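Long-range contact in xyloglucanase (Paenibacillus pabuli, PDB 2JEP), which hydrolyses the plant cell-wall polysaccharide xyloglucan as a glycoside hydrolase of family 5: residues Gln281-Thr287 against Tyr339-Tyr343. Residue numbers count along the deposited sequence, not the author numbering.
Sequences QWGATST and YRAAY
Tyr339 (chi1 m) lays one face of its ring against the side chain of Gln281: Gln281 CB sits 3.8 Å from the ring centroid, 18° off the normal, a CH-pi contact, and the two CA atoms are 5.3 Å apart. The loop 281-287 runs extended through Gln281 and Trp282, then reverses in a type I beta turn, Gly283 to Ser286, closed by the hydrogen bond Ser286 N to Gly283 O (3.0 Å). Glycine suits the first turn position, where phi is +83° and a CB would strike the Trp282 indole. Gln281 OE1 ties the loop back on itself, accepting hydrogen bonds from Ser286 OG (2.7 Å) and Thr287 N (2.9 Å), while its NE2 hydrogen-bonds Asp333. Tyrosine offers a flat apolar ring for Gln281 and the turn to pack on, and carries a hydroxyl out to Thr285 and Thr287, where one water links Tyr339 OH (3.0 Å) to Thr285 O (3.0 Å) and another links Tyr339 OH (2.7 Å) to Thr287 OG1 (2.7 Å). One helical turn on, Tyr343 (chi1 t) points its edge at the face of Trp282 (chi1 t), five-membered ring and phenol centroids 5.0 Å apart, planes at 79°. Phe271 meets both rings, edge-to-face with Tyr343; Trp282 NE1 hydrogen-bonds Gly296 O and Tyr343 OH hydrogen-bonds Ser267 O. Ala342 points its small methyl toward the loop. Together the CH-pi contact and T-shaped pair pack the connection after barrel strand 259-265 against helix 336-353, which precedes the last strand of the (beta/alpha)8 TIM barrel.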
loop_
_atom_site.group_PDB
_atom_site.type_symbol
_atom_site.label_atom_id
_atom_site.label_comp_id
_atom_site.label_asym_id
_atom_site.label_seq_id
_atom_site.Cartn_x
_atom_site.Cartn_y
_atom_site.Cartn_z
ATOM N N GLN A 281 -23.740 -4.557 -4.608
ATOM C CA GLN A 281 -24.011 -4.878 -3.219
ATOM C C GLN A 281 -23.071 -5.984 -2.771
ATOM O O GLN A 281 -22.536 -6.717 -3.590
ATOM C CB GLN A 281 -25.478 -5.311 -3.029
ATOM C CG GLN A 281 -26.466 -4.354 -3.709
ATOM C CD GLN A 281 -27.893 -4.637 -3.377
ATOM O OE1 GLN A 281 -28.238 -5.631 -2.710
ATOM N NE2 GLN A 281 -28.759 -3.756 -3.837
ATOM N N TRP A 282 -22.897 -6.096 -1.464
ATOM C CA TRP A 282 -21.983 -7.049 -0.855
ATOM C C TRP A 282 -22.445 -7.372 0.562
ATOM O O TRP A 282 -22.897 -6.494 1.284
ATOM C CB TRP A 282 -20.559 -6.449 -0.793
ATOM C CG TRP A 282 -19.536 -7.406 -0.245
ATOM C CD1 TRP A 282 -18.817 -8.328 -0.969
ATOM C CD2 TRP A 282 -19.163 -7.590 1.123
ATOM N NE1 TRP A 282 -18.016 -9.051 -0.122
ATOM C CE2 TRP A 282 -18.231 -8.638 1.163
ATOM C CE3 TRP A 282 -19.538 -6.979 2.328
ATOM C CZ2 TRP A 282 -17.635 -9.051 2.342
ATOM C CZ3 TRP A 282 -18.974 -7.416 3.487
ATOM C CH2 TRP A 282 -18.037 -8.448 3.487
ATOM N N GLY A 283 -22.253 -8.627 0.943
ATOM C CA GLY A 283 -22.469 -9.083 2.286
ATOM C C GLY A 283 -23.914 -9.406 2.597
ATOM O O GLY A 283 -24.820 -9.242 1.773
ATOM N N ALA A 284 -24.109 -9.843 3.824
ATOM C CA ALA A 284 -25.397 -10.402 4.231
ATOM C C ALA A 284 -26.542 -9.421 4.130
ATOM O O ALA A 284 -27.683 -9.855 3.947
ATOM C CB ALA A 284 -25.307 -10.929 5.664
ATOM N N THR A 285 -26.259 -8.125 4.235
ATOM C CA THR A 285 -27.331 -7.135 4.202
ATOM C C THR A 285 -27.748 -6.718 2.789
ATOM O O THR A 285 -28.675 -5.926 2.635
ATOM C CB THR A 285 -27.019 -5.892 5.034
ATOM O OG1 THR A 285 -25.975 -5.136 4.405
ATOM C CG2 THR A 285 -26.642 -6.269 6.485
ATOM N N SER A 286 -27.106 -7.263 1.752
ATOM C CA SER A 286 -27.582 -7.070 0.386
ATOM C C SER A 286 -29.069 -7.389 0.301
ATOM O O SER A 286 -29.541 -8.348 0.923
ATOM C CB SER A 286 -26.778 -7.935 -0.570
ATOM O OG SER A 286 -27.370 -8.041 -1.837
ATOM N N THR A 287 -29.803 -6.577 -0.461
ATOM C CA THR A 287 -31.242 -6.718 -0.582
ATOM C C THR A 287 -31.743 -7.304 -1.897
ATOM O O THR A 287 -32.947 -7.581 -2.026
ATOM C CB THR A 287 -31.961 -5.347 -0.407
ATOM O OG1 THR A 287 -31.522 -4.470 -1.457
ATOM C CG2 THR A 287 -31.675 -4.748 0.955
ATOM N N TYR A 339 -23.477 -0.658 1.070
ATOM C CA TYR A 339 -22.557 -1.786 0.894
ATOM C C TYR A 339 -21.095 -1.404 0.902
ATOM O O TYR A 339 -20.265 -2.181 1.356
ATOM C CB TYR A 339 -22.963 -2.652 -0.336
ATOM C CG TYR A 339 -24.433 -2.952 -0.200
ATOM C CD1 TYR A 339 -24.880 -3.725 0.866
ATOM C CD2 TYR A 339 -25.372 -2.273 -0.958
ATOM C CE1 TYR A 339 -26.207 -3.879 1.128
ATOM C CE2 TYR A 339 -26.727 -2.438 -0.712
ATOM C CZ TYR A 339 -27.131 -3.220 0.350
ATOM O OH TYR A 339 -28.471 -3.372 0.671
ATOM N N ARG A 340 -20.779 -0.207 0.408
ATOM C CA ARG A 340 -19.415 0.272 0.553
ATOM C C ARG A 340 -19.040 0.407 2.016
ATOM O O ARG A 340 -17.940 0.065 2.427
ATOM C CB ARG A 340 -19.218 1.585 -0.214
ATOM C CG ARG A 340 -19.480 1.420 -1.719
ATOM C CD ARG A 340 -18.658 2.372 -2.569
ATOM N NE ARG A 340 -18.971 3.749 -2.248
ATOM C CZ ARG A 340 -18.142 4.794 -2.406
ATOM N NH1 ARG A 340 -16.884 4.666 -2.838
ATOM N NH2 ARG A 340 -18.586 5.989 -2.110
ATOM N N ALA A 341 -19.968 0.912 2.819
ATOM C CA ALA A 341 -19.764 0.975 4.246
ATOM C C ALA A 341 -19.639 -0.424 4.833
ATOM O O ALA A 341 -18.723 -0.686 5.613
ATOM C CB ALA A 341 -20.893 1.761 4.917
ATOM N N ALA A 342 -20.576 -1.322 4.506
ATOM C CA ALA A 342 -20.537 -2.685 5.073
ATOM C C ALA A 342 -19.232 -3.384 4.736
ATOM O O ALA A 342 -18.645 -4.065 5.586
ATOM C CB ALA A 342 -21.742 -3.502 4.601
ATOM N N TYR A 343 -18.785 -3.240 3.493
ATOM C CA TYR A 343 -17.528 -3.857 3.040
ATOM C C TYR A 343 -16.351 -3.258 3.792
ATOM O O TYR A 343 -15.494 -3.978 4.288
ATOM C CB TYR A 343 -17.363 -3.606 1.550
ATOM C CG TYR A 343 -16.184 -4.237 0.869
ATOM C CD1 TYR A 343 -16.110 -5.583 0.694
ATOM C CD2 TYR A 343 -15.158 -3.478 0.388
ATOM C CE1 TYR A 343 -15.084 -6.175 0.029
ATOM C CE2 TYR A 343 -14.086 -4.054 -0.267
ATOM C CZ TYR A 343 -14.048 -5.410 -0.458
ATOM O OH TYR A 343 -12.971 -5.947 -1.131
HETATM O O HOH W 1 -29.411 -3.173 3.497
HETATM O O HOH W 2 -30.266 -2.132 -0.951
#